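Local structure of glycoside hydrolase YxiA (3LV4) at residues A[65-70]-A[120-125]; A[212-217]-A[241-246]; A[275-280]-A[285-290]. The protein is a calcium-binding family 43 glycoside hydrolase that probably cleaves arabinan, as the related endo-1,5-alpha-L-arabinosidases do. All coordinates share one frame; numbering follows the deposited sequence.

Contact 1: residues A[65-70]-A[120-125]; sequences KETFEW and KGIFLK
The short helix carrying E66, T67 and W70 lies alongside the strand carrying I122 and K125, the two axes 9.0 Å apart at closest approach and their directions 35° from parallel, with T67 nearest I122 and W70 nearest K125. This is the outer edge of a blade of the five-bladed beta-propeller of family 43: strand 118-126 is the last of a four-stranded antiparallel sheet, and helix 65-71, in the segment leading into that sheet, packs over its strands 89-96, 103-110 and 118-126. The link is made by side chains alone. At the start of the helix, I122 reaches across with an extended branch. Its CG1 sits 3.4 Å from T67 OG1, and its terminal CD1 turns to within 3.8 Å of E66 CB, so the aliphatic root of the glutamate serves as the surface while the carboxylate lies beyond. T67 itself is buried, its side chain also touching Y93 and A95 of strand 89-96. One turn on, the indole of W70 receives K125. With CG anti to the backbone N (chi1 177°), W70 swings its ring toward the strand, where the extended lysine chain is laid obliquely over one face. The indole has further partners: NE1 is hydrogen-bonded to the backbone O of S126, which helps fix the rotation of the ring under K125, and R102 makes a cation-pi contact with it. The lysine ammonium is off-centre, NZ standing 4.3 Å from the centroid of the W70 six-membered ring and nearest to CE3. The methylene K125 CD is the atom that takes the middle of the face, 3.8 Å from that same centroid and almost straight above it.

Contact 2: residues A[212-217]-A[241-246]; sequences QYYYLY and GPYYDA
A buried packing contact sets the ring of Y243, on the loop that follows strand 230-236, against L216 and Y214 of strand 213-220. L216 comes over one face of the tyrosine. Its CB lies 3.7 Å from the centroid of the Y243 ring in a CH-pi contact, displaced toward the rim on the CD2 and CE2 side, with L216 CB only 3.5 Å from Y243 CE2. CG is anti to the backbone N of L216 (chi1 172°), which carries the branch along the ring so that CD2 comes to 3.9 Å from Y243 CG; leucine and tyrosine side chains cross at about a right angle. I205 of strand 200-208 touches both of them. Strands 200-208, 213-220 and 230-236 are successive antiparallel strands of one blade of the family 43 five-bladed propeller, and the loop residue lays its ring over the face of that blade that carries L216, I205 and S236. Y214 supplies backbone as well as side chain. Its carbonyl O lies near the plane of the Y243 ring at the edge, 3.5 Å from CE2, while Y214 CB meets Y243 OH at the same separation. That hydroxyl is hydrogen-bonded to the carbonyl O of P239, within its own loop, so the buried polar end of the ring is satisfied without help from the strand. The Y214 ring leads away from Y243 toward the loop between strands 150-153 and 159-163 of the preceding blade, where its OH takes a hydrogen bond from the backbone N of Q155.

Contact 3: residues A[275-280]-A[285-290]; sequences MGNFSF and GYVSPG
A short beta hairpin of the propeller, paired at F278 and Y286, links strand 272-280 to strand 285-296, which turns a corner at 287-288 into the next blade. The two form an antiparallel hydrogen-bonded pair, Y286 N reaching F278 O at 3.0 Å and F278 N reaching Y286 O at 3.1 Å. Their side chains lie together on one face of the sheet. F278 has its CG between the backbone N and the carbonyl carbon (chi1 71°), which folds the ring back over Y286 N. Its edge then meets the face of Y286 in an offset edge-to-face pair, planes at 61°, with F278 CE2 only 3.4 Å from Y286 CD2. Selenomethionine M275 adds a Met-aromatic contact at the edge of the same tyrosine, SE to Y286 CD2 being 4.0 Å, and its CG and CE rest on the ring of P289. At the corner N277 holds the returning chain. Its OD1 accepts S288 N at 2.7 Å, the donor standing 47° out of the carbonyl plane, and its ND2 gives a hydrogen to a water that donates to S288 OG, itself also hydrogen-bonded to A224 O. Replacing this asparagine by an alanine would remove both amide atoms, which would probably leave S288 N without its acceptor, free the bridging water and let the corner shift. A second water donates to both M275 O and P289 O. G285 CA lies 3.2 Å from F278 O; a CB there would run into that oxygen, and the G285 backbone angles themselves call for glycine. Y286 OH is hydrogen-bonded to H323 of strand 319-327, in the blade begun by strand 285-296, while strand 272-280 also pairs in parallel with strand 371-378, S279 bonding to the backbone of K371 and S373.

In the fold
Contact 1 lies at the surface, on the edge of one blade, whereas contacts 2 and 3 are buried, their nearest atoms about 9 Å apart. These two share a sheet, since strands 213-220 and 272-280 both flank strand 230-236; contact 1 belongs to an earlier blade, its centre about 31 Å from that of contact 2 and about 35 Å from that of contact 3. The chemistry follows: a lysine laid on an indole near solvent in contact 1, aliphatic-on-aromatic packing in contact 2, and backbone pairing, an asparagine and waters in contact 3. N281, a calcium ligand with E358 and E375, lies between the segments of contact 3, where the propeller meets the C-terminal domain.

Contact 1: residues A[65-70]-A[120-125]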
loop_
_atom_site.group_PDB
_atom_site.type_symbol
_atom_site.label_atom_id
_atom_site.label_comp_id
_atom_site.label_asym_id
_atom_site.label_seq_id
_atom_site.Cartn_x
_atom_site.Cartn_y
_atom_site.Cartn_z
ATOM N N LYS A 65 -9.070 26.809 -3.109
ATOM C CA LYS A 65 -9.259 27.614 -1.906
ATOM C C LYS A 65 -10.354 27.073 -0.986
ATOM O O LYS A 65 -10.204 27.128 0.233
ATOM C CB LYS A 65 -9.526 29.087 -2.238
ATOM C CG LYS A 65 -10.828 29.335 -2.967
ATOM C CD LYS A 65 -10.929 30.792 -3.426
ATOM C CE LYS A 65 -12.144 31.014 -4.316
ATOM N NZ LYS A 65 -12.185 32.401 -4.860
ATOM N N GLU A 66 -11.443 26.551 -1.555
ATOM C CA GLU A 66 -12.552 26.094 -0.720
ATOM C C GLU A 66 -12.118 24.933 0.155
ATOM O O GLU A 66 -12.585 24.779 1.286
ATOM C CB GLU A 66 -13.774 25.684 -1.555
ATOM C CG GLU A 66 -14.560 26.836 -2.146
ATOM C CD GLU A 66 -14.047 27.263 -3.516
ATOM O OE1 GLU A 66 -13.141 26.588 -4.065
ATOM O OE2 GLU A 66 -14.560 28.275 -4.043
ATOM N N THR A 67 -11.208 24.122 -0.370
ATOM C CA THR A 67 -10.731 22.945 0.343
ATOM C C THR A 67 -9.770 23.354 1.461
ATOM O O THR A 67 -9.881 22.885 2.597
ATOM C CB THR A 67 -10.064 21.950 -0.637
ATOM O OG1 THR A 67 -11.086 21.340 -1.428
ATOM C CG2 THR A 67 -9.293 20.854 0.111
ATOM N N PHE A 68 -8.840 24.250 1.154
ATOM C CA PHE A 68 -7.961 24.752 2.204
ATOM C C PHE A 68 -8.756 25.460 3.300
ATOM O O PHE A 68 -8.435 25.337 4.483
ATOM C CB PHE A 68 -6.858 25.649 1.645
ATOM C CG PHE A 68 -5.934 24.945 0.699
ATOM C CD1 PHE A 68 -5.173 23.861 1.128
ATOM C CD2 PHE A 68 -5.818 25.367 -0.618
ATOM C CE1 PHE A 68 -4.326 23.199 0.251
ATOM C CE2 PHE A 68 -4.967 24.718 -1.500
ATOM C CZ PHE A 68 -4.223 23.629 -1.070
ATOM N N GLU A 69 -9.802 26.185 2.917
ATOM C CA GLU A 69 -10.612 26.906 3.896
ATOM C C GLU A 69 -11.394 25.967 4.805
ATOM O O GLU A 69 -11.500 26.215 6.010
ATOM C CB GLU A 69 -11.586 27.866 3.213
ATOM C CG GLU A 69 -10.915 29.029 2.495
ATOM C CD GLU A 69 -11.913 29.874 1.713
ATOM O OE1 GLU A 69 -13.133 29.602 1.814
ATOM O OE2 GLU A 69 -11.475 30.802 0.997
ATOM N N TRP A 70 -11.958 24.908 4.228
ATOM C CA TRP A 70 -12.712 23.938 5.011
ATOM C C TRP A 70 -11.800 23.158 5.943
ATOM O O TRP A 70 -12.098 22.986 7.133
ATOM C CB TRP A 70 -13.472 22.948 4.117
ATOM C CG TRP A 70 -14.176 21.908 4.941
ATOM C CD1 TRP A 70 -13.716 20.655 5.261
ATOM C CD2 TRP A 70 -15.447 22.045 5.592
ATOM N NE1 TRP A 70 -14.633 20.006 6.052
ATOM C CE2 TRP A 70 -15.701 20.833 6.273
ATOM C CE3 TRP A 70 -16.402 23.067 5.654
ATOM C CZ2 TRP A 70 -16.872 20.618 7.007
ATOM C CZ3 TRP A 70 -17.571 22.848 6.388
ATOM C CH2 TRP A 70 -17.790 21.634 7.051
ATOM N N LYS A 120 -13.053 20.799 -10.248
ATOM C CA LYS A 120 -14.444 20.587 -10.632
ATOM C C LYS A 120 -15.357 20.655 -9.415
ATOM O O LYS A 120 -16.589 20.646 -9.546
ATOM C CB LYS A 120 -14.620 19.240 -11.341
ATOM C CG LYS A 120 -13.889 19.142 -12.675
ATOM C CD LYS A 120 -14.259 17.856 -13.413
ATOM C CE LYS A 120 -15.761 17.740 -13.653
ATOM N NZ LYS A 120 -16.135 16.444 -14.307
ATOM N N GLY A 121 -14.756 20.701 -8.228
ATOM C CA GLY A 121 -15.521 20.872 -7.004
ATOM C C GLY A 121 -15.318 19.823 -5.923
ATOM O O GLY A 121 -14.912 18.683 -6.193
ATOM N N ILE A 122 -15.609 20.232 -4.688
ATOM C CA ILE A 122 -15.656 19.340 -3.534
ATOM C C ILE A 122 -16.924 18.499 -3.583
ATOM O O ILE A 122 -18.001 19.022 -3.893
ATOM C CB ILE A 122 -15.689 20.161 -2.230
ATOM C CG1 ILE A 122 -14.402 20.999 -2.090
ATOM C CG2 ILE A 122 -15.940 19.244 -1.022
ATOM C CD1 ILE A 122 -14.441 22.032 -0.965
ATOM N N PHE A 123 -16.818 17.210 -3.262
ATOM C CA PHE A 123 -18.002 16.344 -3.272
ATOM C C PHE A 123 -18.193 15.522 -1.993
ATOM O O PHE A 123 -19.213 14.860 -1.834
ATOM C CB PHE A 123 -18.057 15.445 -4.529
ATOM C CG PHE A 123 -16.920 14.455 -4.637
ATOM C CD1 PHE A 123 -17.012 13.199 -4.037
ATOM C CD2 PHE A 123 -15.776 14.772 -5.348
ATOM C CE1 PHE A 123 -15.981 12.282 -4.140
ATOM C CE2 PHE A 123 -14.726 13.855 -5.460
ATOM C CZ PHE A 123 -14.825 12.613 -4.860
ATOM N N LEU A 124 -17.224 15.580 -1.081
ATOM C CA LEU A 124 -17.362 14.931 0.220
ATOM C C LEU A 124 -16.704 15.809 1.281
ATOM O O LEU A 124 -15.663 16.410 1.028
ATOM C CB LEU A 124 -16.706 13.543 0.198
ATOM C CG LEU A 124 -17.475 12.270 0.565
ATOM C CD1 LEU A 124 -18.874 12.223 0.004
ATOM C CD2 LEU A 124 -16.675 11.028 0.152
ATOM N N LYS A 125 -17.323 15.894 2.460
ATOM C CA LYS A 125 -16.721 16.596 3.591
ATOM C C LYS A 125 -16.862 15.765 4.852
ATOM O O LYS A 125 -17.810 14.990 4.981
ATOM C CB LYS A 125 -17.397 17.953 3.826
ATOM C CG LYS A 125 -17.037 19.044 2.828
ATOM C CD LYS A 125 -17.848 20.315 3.131
ATOM C CE LYS A 125 -17.358 21.510 2.335
ATOM N NZ LYS A 125 -18.283 22.675 2.483
#

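Contact 2: residues A[212-217]-A[241-246]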
loop_
_atom_site.group_PDB
_atom_site.type_symbol
_atom_site.label_atom_id
_atom_site.label_comp_id
_atom_site.label_asym_id
_atom_site.label_seq_id
_atom_site.Cartn_x
_atom_site.Cartn_y
_atom_site.Cartn_z
ATOM N N GLN A 212 -8.171 -14.036 -10.004
ATOM C CA GLN A 212 -9.492 -13.404 -10.120
ATOM C C GLN A 212 -10.039 -12.873 -8.796
ATOM O O GLN A 212 -11.258 -12.817 -8.579
ATOM C CB GLN A 212 -10.498 -14.327 -10.816
ATOM C CG GLN A 212 -10.024 -14.755 -12.195
ATOM C CD GLN A 212 -11.100 -15.447 -13.001
ATOM O OE1 GLN A 212 -11.920 -16.182 -12.457
ATOM N NE2 GLN A 212 -11.103 -15.215 -14.310
ATOM N N TYR A 213 -9.120 -12.467 -7.928
ATOM C CA TYR A 213 -9.466 -11.745 -6.706
ATOM C C TYR A 213 -9.135 -10.271 -6.840
ATOM O O TYR A 213 -8.151 -9.896 -7.503
ATOM C CB TYR A 213 -8.680 -12.273 -5.508
ATOM C CG TYR A 213 -9.171 -13.582 -4.952
ATOM C CD1 TYR A 213 -10.270 -13.634 -4.099
ATOM C CD2 TYR A 213 -8.515 -14.768 -5.251
ATOM C CE1 TYR A 213 -10.704 -14.842 -3.579
ATOM C CE2 TYR A 213 -8.946 -15.973 -4.739
ATOM C CZ TYR A 213 -10.035 -16.008 -3.907
ATOM O OH TYR A 213 -10.447 -17.219 -3.397
ATOM N N TYR A 214 -9.961 -9.446 -6.202
ATOM C CA TYR A 214 -9.592 -8.076 -5.890
ATOM C C TYR A 214 -8.856 -8.095 -4.550
ATOM O O TYR A 214 -9.317 -8.714 -3.584
ATOM C CB TYR A 214 -10.831 -7.178 -5.794
ATOM C CG TYR A 214 -11.552 -7.035 -7.111
ATOM C CD1 TYR A 214 -12.491 -7.980 -7.515
ATOM C CD2 TYR A 214 -11.285 -5.968 -7.954
ATOM C CE1 TYR A 214 -13.149 -7.866 -8.715
ATOM C CE2 TYR A 214 -11.937 -5.840 -9.168
ATOM C CZ TYR A 214 -12.869 -6.794 -9.542
ATOM O OH TYR A 214 -13.521 -6.680 -10.745
ATOM N N TYR A 215 -7.702 -7.438 -4.502
ATOM C CA TYR A 215 -6.940 -7.319 -3.261
ATOM C C TYR A 215 -7.054 -5.933 -2.661
ATOM O O TYR A 215 -6.707 -4.933 -3.298
ATOM C CB TYR A 215 -5.469 -7.690 -3.482
ATOM C CG TYR A 215 -5.326 -9.114 -3.943
ATOM C CD1 TYR A 215 -5.161 -10.149 -3.029
ATOM C CD2 TYR A 215 -5.397 -9.432 -5.296
ATOM C CE1 TYR A 215 -5.056 -11.464 -3.454
ATOM C CE2 TYR A 215 -5.298 -10.744 -5.728
ATOM C CZ TYR A 215 -5.124 -11.752 -4.806
ATOM O OH TYR A 215 -5.024 -13.049 -5.243
ATOM N N LEU A 216 -7.550 -5.887 -1.428
ATOM C CA LEU A 216 -7.626 -4.643 -0.676
ATOM C C LEU A 216 -6.353 -4.472 0.140
ATOM O O LEU A 216 -6.169 -5.138 1.165
ATOM C CB LEU A 216 -8.843 -4.655 0.246
ATOM C CG LEU A 216 -8.974 -3.510 1.253
ATOM C CD1 LEU A 216 -9.110 -2.162 0.528
ATOM C CD2 LEU A 216 -10.180 -3.773 2.153
ATOM N N TYR A 217 -5.464 -3.604 -0.339
ATOM C CA TYR A 217 -4.288 -3.212 0.417
ATOM C C TYR A 217 -4.668 -2.073 1.344
ATOM O O TYR A 217 -5.552 -1.273 1.030
ATOM C CB TYR A 217 -3.157 -2.770 -0.519
ATOM C CG TYR A 217 -2.605 -3.899 -1.351
ATOM C CD1 TYR A 217 -3.154 -4.211 -2.589
ATOM C CD2 TYR A 217 -1.537 -4.661 -0.895
ATOM C CE1 TYR A 217 -2.645 -5.243 -3.353
ATOM C CE2 TYR A 217 -1.024 -5.696 -1.646
ATOM C CZ TYR A 217 -1.582 -5.986 -2.869
ATOM O OH TYR A 217 -1.069 -7.016 -3.610
ATOM N N GLY A 241 -16.224 -5.893 -1.983
ATOM C CA GLY A 241 -16.256 -6.844 -0.883
ATOM C C GLY A 241 -17.424 -7.810 -0.939
ATOM O O GLY A 241 -18.135 -7.887 -1.945
ATOM N N PRO A 242 -17.645 -8.558 0.149
ATOM C CA PRO A 242 -16.906 -8.498 1.419
ATOM C C PRO A 242 -15.471 -8.995 1.306
ATOM O O PRO A 242 -15.194 -9.959 0.582
ATOM C CB PRO A 242 -17.705 -9.436 2.331
ATOM C CG PRO A 242 -18.390 -10.384 1.382
ATOM C CD PRO A 242 -18.721 -9.567 0.176
ATOM N N TYR A 243 -14.579 -8.334 2.035
ATOM C CA TYR A 243 -13.165 -8.685 2.061
ATOM C C TYR A 243 -12.842 -9.561 3.260
ATOM O O TYR A 243 -13.399 -9.376 4.354
ATOM C CB TYR A 243 -12.288 -7.420 2.059
ATOM C CG TYR A 243 -12.194 -6.785 0.692
ATOM C CD1 TYR A 243 -13.075 -5.775 0.302
ATOM C CD2 TYR A 243 -11.233 -7.212 -0.219
ATOM C CE1 TYR A 243 -12.997 -5.209 -0.971
ATOM C CE2 TYR A 243 -11.140 -6.656 -1.481
ATOM C CZ TYR A 243 -12.021 -5.658 -1.852
ATOM O OH TYR A 243 -11.913 -5.128 -3.106
ATOM N N TYR A 244 -11.944 -10.520 3.038
ATOM C CA TYR A 244 -11.559 -11.505 4.048
ATOM C C TYR A 244 -10.054 -11.624 4.095
ATOM O O TYR A 244 -9.381 -11.436 3.072
ATOM C CB TYR A 244 -12.130 -12.893 3.713
ATOM C CG TYR A 244 -13.636 -12.947 3.740
ATOM C CD1 TYR A 244 -14.381 -12.809 2.572
ATOM C CD2 TYR A 244 -14.314 -13.121 4.937
ATOM C CE1 TYR A 244 -15.762 -12.852 2.603
ATOM C CE2 TYR A 244 -15.687 -13.162 4.978
ATOM C CZ TYR A 244 -16.410 -13.029 3.811
ATOM O OH TYR A 244 -17.789 -13.077 3.868
ATOM N N ASP A 245 -9.522 -11.951 5.271
ATOM C CA ASP A 245 -8.095 -12.248 5.369
ATOM C C ASP A 245 -7.858 -13.747 5.154
ATOM O O ASP A 245 -8.783 -14.472 4.769
ATOM C CB ASP A 245 -7.457 -11.694 6.666
ATOM C CG ASP A 245 -7.961 -12.371 7.941
ATOM O OD1 ASP A 245 -8.568 -13.466 7.873
ATOM O OD2 ASP A 245 -7.707 -11.801 9.032
ATOM N N ALA A 246 -6.633 -14.219 5.366
ATOM C CA ALA A 246 -6.328 -15.602 5.006
ATOM C C ALA A 246 -6.886 -16.638 5.996
ATOM O O ALA A 246 -6.908 -17.830 5.701
ATOM C CB ALA A 246 -4.821 -15.797 4.767
#

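Contact 3: residues A[275-280]-A[285-290]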
loop_
_atom_site.group_PDB
_atom_site.type_symbol
_atom_site.label_atom_id
_atom_site.label_comp_id
_atom_site.label_asym_id
_atom_site.label_seq_id
_atom_site.Cartn_x
_atom_site.Cartn_y
_atom_site.Cartn_z
HETATM N N MSE A 275 4.496 -6.748 5.471
HETATM C CA MSE A 275 5.801 -6.135 5.723
HETATM C C MSE A 275 5.724 -5.161 6.894
HETATM O O MSE A 275 4.822 -4.316 6.942
HETATM C CB MSE A 275 6.279 -5.402 4.461
HETATM C CG MSE A 275 7.590 -4.643 4.612
HETATM SE SE MSE A 275 8.086 -3.705 2.934
HETATM C CE MSE A 275 6.334 -3.010 2.428
ATOM N N GLY A 276 6.658 -5.297 7.838
ATOM C CA GLY A 276 6.850 -4.318 8.898
ATOM C C GLY A 276 8.275 -3.774 8.896
ATOM O O GLY A 276 8.971 -3.856 7.880
ATOM N N ASN A 277 8.715 -3.231 10.027
ATOM C CA ASN A 277 10.057 -2.661 10.148
ATOM C C ASN A 277 11.092 -3.780 10.227
ATOM O O ASN A 277 10.897 -4.755 10.959
ATOM C CB ASN A 277 10.185 -1.832 11.425
ATOM C CG ASN A 277 9.203 -0.669 11.504
ATOM O OD1 ASN A 277 8.434 -0.407 10.580
ATOM N ND2 ASN A 277 9.238 0.040 12.632
ATOM N N PHE A 278 12.199 -3.647 9.502
ATOM C CA PHE A 278 13.178 -4.728 9.458
ATOM C C PHE A 278 14.540 -4.221 9.027
ATOM O O PHE A 278 14.663 -3.137 8.456
ATOM C CB PHE A 278 12.745 -5.785 8.448
ATOM C CG PHE A 278 12.872 -5.328 7.027
ATOM C CD1 PHE A 278 14.052 -5.525 6.330
ATOM C CD2 PHE A 278 11.824 -4.663 6.396
ATOM C CE1 PHE A 278 14.184 -5.074 5.022
ATOM C CE2 PHE A 278 11.951 -4.218 5.082
ATOM C CZ PHE A 278 13.130 -4.422 4.401
ATOM N N SER A 279 15.559 -5.033 9.276
ATOM C CA SER A 279 16.899 -4.745 8.797
ATOM C C SER A 279 17.626 -6.064 8.582
ATOM O O SER A 279 17.779 -6.855 9.517
ATOM C CB SER A 279 17.651 -3.869 9.796
ATOM O OG SER A 279 18.909 -3.491 9.267
ATOM N N PHE A 280 18.028 -6.325 7.344
ATOM C CA PHE A 280 18.831 -7.504 7.048
ATOM C C PHE A 280 20.262 -7.247 7.496
ATOM O O PHE A 280 20.920 -6.327 7.005
ATOM C CB PHE A 280 18.837 -7.798 5.551
ATOM C CG PHE A 280 17.598 -8.499 5.052
ATOM C CD1 PHE A 280 17.364 -9.833 5.368
ATOM C CD2 PHE A 280 16.691 -7.839 4.227
ATOM C CE1 PHE A 280 16.238 -10.493 4.895
ATOM C CE2 PHE A 280 15.552 -8.497 3.746
ATOM C CZ PHE A 280 15.333 -9.832 4.080
ATOM N N GLY A 285 17.687 -1.024 5.876
ATOM C CA GLY A 285 16.397 -1.525 6.332
ATOM C C GLY A 285 15.290 -0.497 6.159
ATOM O O GLY A 285 15.550 0.604 5.664
ATOM N N TYR A 286 14.064 -0.857 6.552
ATOM C CA TYR A 286 12.905 0.040 6.450
ATOM C C TYR A 286 12.237 0.262 7.806
ATOM O O TYR A 286 12.179 -0.649 8.639
ATOM C CB TYR A 286 11.813 -0.525 5.517
ATOM C CG TYR A 286 12.156 -0.666 4.048
ATOM C CD1 TYR A 286 13.293 -0.079 3.503
ATOM C CD2 TYR A 286 11.321 -1.396 3.205
ATOM C CE1 TYR A 286 13.587 -0.223 2.144
ATOM C CE2 TYR A 286 11.596 -1.543 1.860
ATOM C CZ TYR A 286 12.731 -0.962 1.335
ATOM O OH TYR A 286 12.996 -1.131 -0.003
ATOM N N VAL A 287 11.705 1.469 7.994
ATOM C CA VAL A 287 10.902 1.821 9.158
ATOM C C VAL A 287 9.584 2.401 8.655
ATOM O O VAL A 287 9.578 3.264 7.776
ATOM C CB VAL A 287 11.628 2.871 10.050
ATOM C CG1 VAL A 287 10.708 3.393 11.150
ATOM C CG2 VAL A 287 12.881 2.271 10.658
ATOM N N SER A 288 8.472 1.918 9.208
ATOM C CA SER A 288 7.135 2.324 8.762
ATOM C C SER A 288 6.930 2.349 7.241
ATOM O O SER A 288 6.441 3.337 6.693
ATOM C CB SER A 288 6.744 3.673 9.372
ATOM O OG SER A 288 6.523 3.549 10.775
ATOM N N PRO A 289 7.284 1.255 6.548
ATOM C CA PRO A 289 6.962 1.217 5.116
ATOM C C PRO A 289 5.442 1.116 4.942
ATOM O O PRO A 289 4.803 0.328 5.640
ATOM C CB PRO A 289 7.664 -0.064 4.640
ATOM C CG PRO A 289 7.706 -0.942 5.867
ATOM C CD PRO A 289 7.929 0.011 7.013
ATOM N N GLY A 290 4.855 1.906 4.049
ATOM C CA GLY A 290 3.411 1.879 3.911
ATOM C C GLY A 290 2.810 2.922 2.985
ATOM O O GLY A 290 3.499 3.543 2.169
HETATM O O HOH W 1 4.557 -2.388 5.191
HETATM O O HOH W 2 7.465 2.276 12.950
#